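Local coordinates for aminotransferase AspB (Helicobacter pylori 26695, PDB 3EZS) that transfers amino groups as a pyridoxal 5'-phosphate-dependent aminotransferase, probably between amino acids and 2-oxo acids, at the interface of chains A and B. Residues are numbered along the deposited sequence; one frame, centred on the assembly and turned at random. Chains: chain A/B, aminotransferase AspB.

The interface of chains A and B. Residues chain A 100, 104, 256; chain B 2, 126-127, 129.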
loop_
_atom_site.group_PDB
_atom_site.type_symbol
_atom_site.label_atom_id
_atom_site.label_comp_id
_atom_site.label_asym_id
_atom_site.label_seq_id
_atom_site.Cartn_x
_atom_site.Cartn_y
_atom_site.Cartn_z
ATOM N N SER A 100 2.808 12.362 -6.896
ATOM C CA SER A 100 1.751 13.134 -6.226
ATOM C C SER A 100 2.300 13.766 -4.943
ATOM O O SER A 100 1.861 14.835 -4.536
ATOM C CB SER A 100 0.476 12.303 -5.934
ATOM O OG SER A 100 0.678 11.295 -4.956
ATOM N N PHE A 104 2.796 17.845 -5.207
ATOM C CA PHE A 104 1.541 18.061 -4.493
ATOM C C PHE A 104 0.927 19.445 -4.609
ATOM O O PHE A 104 -0.296 19.573 -4.787
ATOM C CB PHE A 104 1.691 17.723 -2.998
ATOM C CG PHE A 104 0.397 17.792 -2.250
ATOM C CD1 PHE A 104 -0.563 16.812 -2.426
ATOM C CD2 PHE A 104 0.120 18.848 -1.406
ATOM C CE1 PHE A 104 -1.774 16.872 -1.745
ATOM C CE2 PHE A 104 -1.085 18.916 -0.736
ATOM C CZ PHE A 104 -2.029 17.934 -0.910
ATOM N N PHE A 256 4.950 11.780 4.769
ATOM C CA PHE A 256 3.782 11.517 3.934
ATOM C C PHE A 256 3.403 10.025 4.021
ATOM O O PHE A 256 2.252 9.678 4.176
ATOM C CB PHE A 256 4.072 11.970 2.495
ATOM C CG PHE A 256 3.005 11.593 1.478
ATOM C CD1 PHE A 256 1.719 12.102 1.570
ATOM C CD2 PHE A 256 3.316 10.781 0.393
ATOM C CE1 PHE A 256 0.743 11.775 0.616
ATOM C CE2 PHE A 256 2.350 10.469 -0.578
ATOM C CZ PHE A 256 1.072 10.963 -0.467
HETATM N N MSE B 2 2.514 20.856 1.326
HETATM C CA MSE B 2 2.026 19.695 2.128
HETATM C C MSE B 2 2.434 19.860 3.596
HETATM O O MSE B 2 3.631 19.957 3.894
HETATM C CB MSE B 2 2.572 18.375 1.562
HETATM C CG MSE B 2 2.142 17.167 2.380
HETATM SE SE MSE B 2 2.373 15.383 1.612
HETATM C CE MSE B 2 1.078 15.437 0.157
ATOM N N LYS B 126 -7.017 16.258 4.138
ATOM C CA LYS B 126 -5.960 17.173 3.665
ATOM C C LYS B 126 -5.394 16.746 2.315
ATOM O O LYS B 126 -5.181 17.574 1.452
ATOM C CB LYS B 126 -4.833 17.318 4.692
ATOM C CG LYS B 126 -5.248 18.070 5.970
ATOM C CD LYS B 126 -4.246 17.909 7.131
ATOM C CE LYS B 126 -3.035 18.799 7.008
ATOM N NZ LYS B 126 -2.042 18.567 8.111
ATOM N N PHE B 127 -5.181 15.453 2.120
ATOM C CA PHE B 127 -4.647 14.979 0.860
ATOM C C PHE B 127 -5.545 15.358 -0.326
ATOM O O PHE B 127 -5.046 15.820 -1.343
ATOM C CB PHE B 127 -4.407 13.477 0.927
ATOM C CG PHE B 127 -3.701 12.917 -0.275
ATOM C CD1 PHE B 127 -2.500 13.465 -0.720
ATOM C CD2 PHE B 127 -4.200 11.787 -0.916
ATOM C CE1 PHE B 127 -1.834 12.932 -1.838
ATOM C CE2 PHE B 127 -3.544 11.237 -2.020
ATOM C CZ PHE B 127 -2.354 11.811 -2.480
ATOM N N LYS B 129 -7.478 17.856 -0.351
ATOM C CA LYS B 129 -7.726 19.305 -0.196
ATOM C C LYS B 129 -9.184 19.644 0.163
ATOM O O LYS B 129 -9.736 20.623 -0.308
ATOM C CB LYS B 129 -7.267 20.058 -1.461
ATOM C CG LYS B 129 -5.799 19.750 -1.861
ATOM C CD LYS B 129 -5.350 20.457 -3.144
ATOM C CE LYS B 129 -4.036 19.866 -3.681
ATOM N NZ LYS B 129 -3.583 20.502 -4.961
#
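One face of the A:Phe104 ring carries the terminal methyl of B:Met2, which is a selenomethionine. B:Met2 CE sits 3.5 Å from the centroid of the A:Phe104 ring, a CH-pi contact, and is offset toward the rim near CG and CD1. At the edge of this ring, in its plane, lie two backbone oxygens: O of A:Ser100 from its own chain and O of B:Phe127 from the partner. B:Phe127 O lies 3.5 Å from A:Phe104 CE1. The ring of B:Phe127 has the hydroxyl of A:Ser100 at its edge and in plane, with A:Ser100 OG 3.9 Å from B:Phe127 CZ.

B:Met2 joins two rings of chain A. B:Met2 SE lies 3.3 Å from A:Phe256 CD1, while the methyl serves A:Phe104. The chain runs extended to SE and then bends (chi3 -68°), which turns CE onto the A:Phe104 face. The B:Met2 side chain crosses both phenylalanines at about a right angle.

B:Phe127 also meets both rings, crossing each obliquely. B:Phe127 CD1 lies 3.6 Å from A:Phe104 CE1. B:Phe127 CE1 lies 3.7 Å from A:Phe256 CE1. The CD1-CE1 side of B:Phe127 reaches in between, with A:Phe104 on one side of its plane and A:Phe256 on the other. CG of B:Phe127 stands opposite the backbone N (chi1 -173°), and this carries the ring toward chain A.

B:Lys129 flanks the apolar cluster. Its extended chain runs antiparallel alongside A:Phe104, with CE near the ring CZ. B:Lys129 NZ gives a weak hydrogen bond, 3.4 Å long, to the backbone O of A:Phe104.

The patch is part of a two-fold interface, and the same contact recurs with A and B swapped. Fold-type I enzymes of this family are commonly dimers, so the deposited pair is probably the biological one. The patch gathers the ends of helices 92-102 and 247-257 and the A:Phe104 loop against the end of helix 120-127, the B:Lys129 loop and the N-terminal segment of chain B.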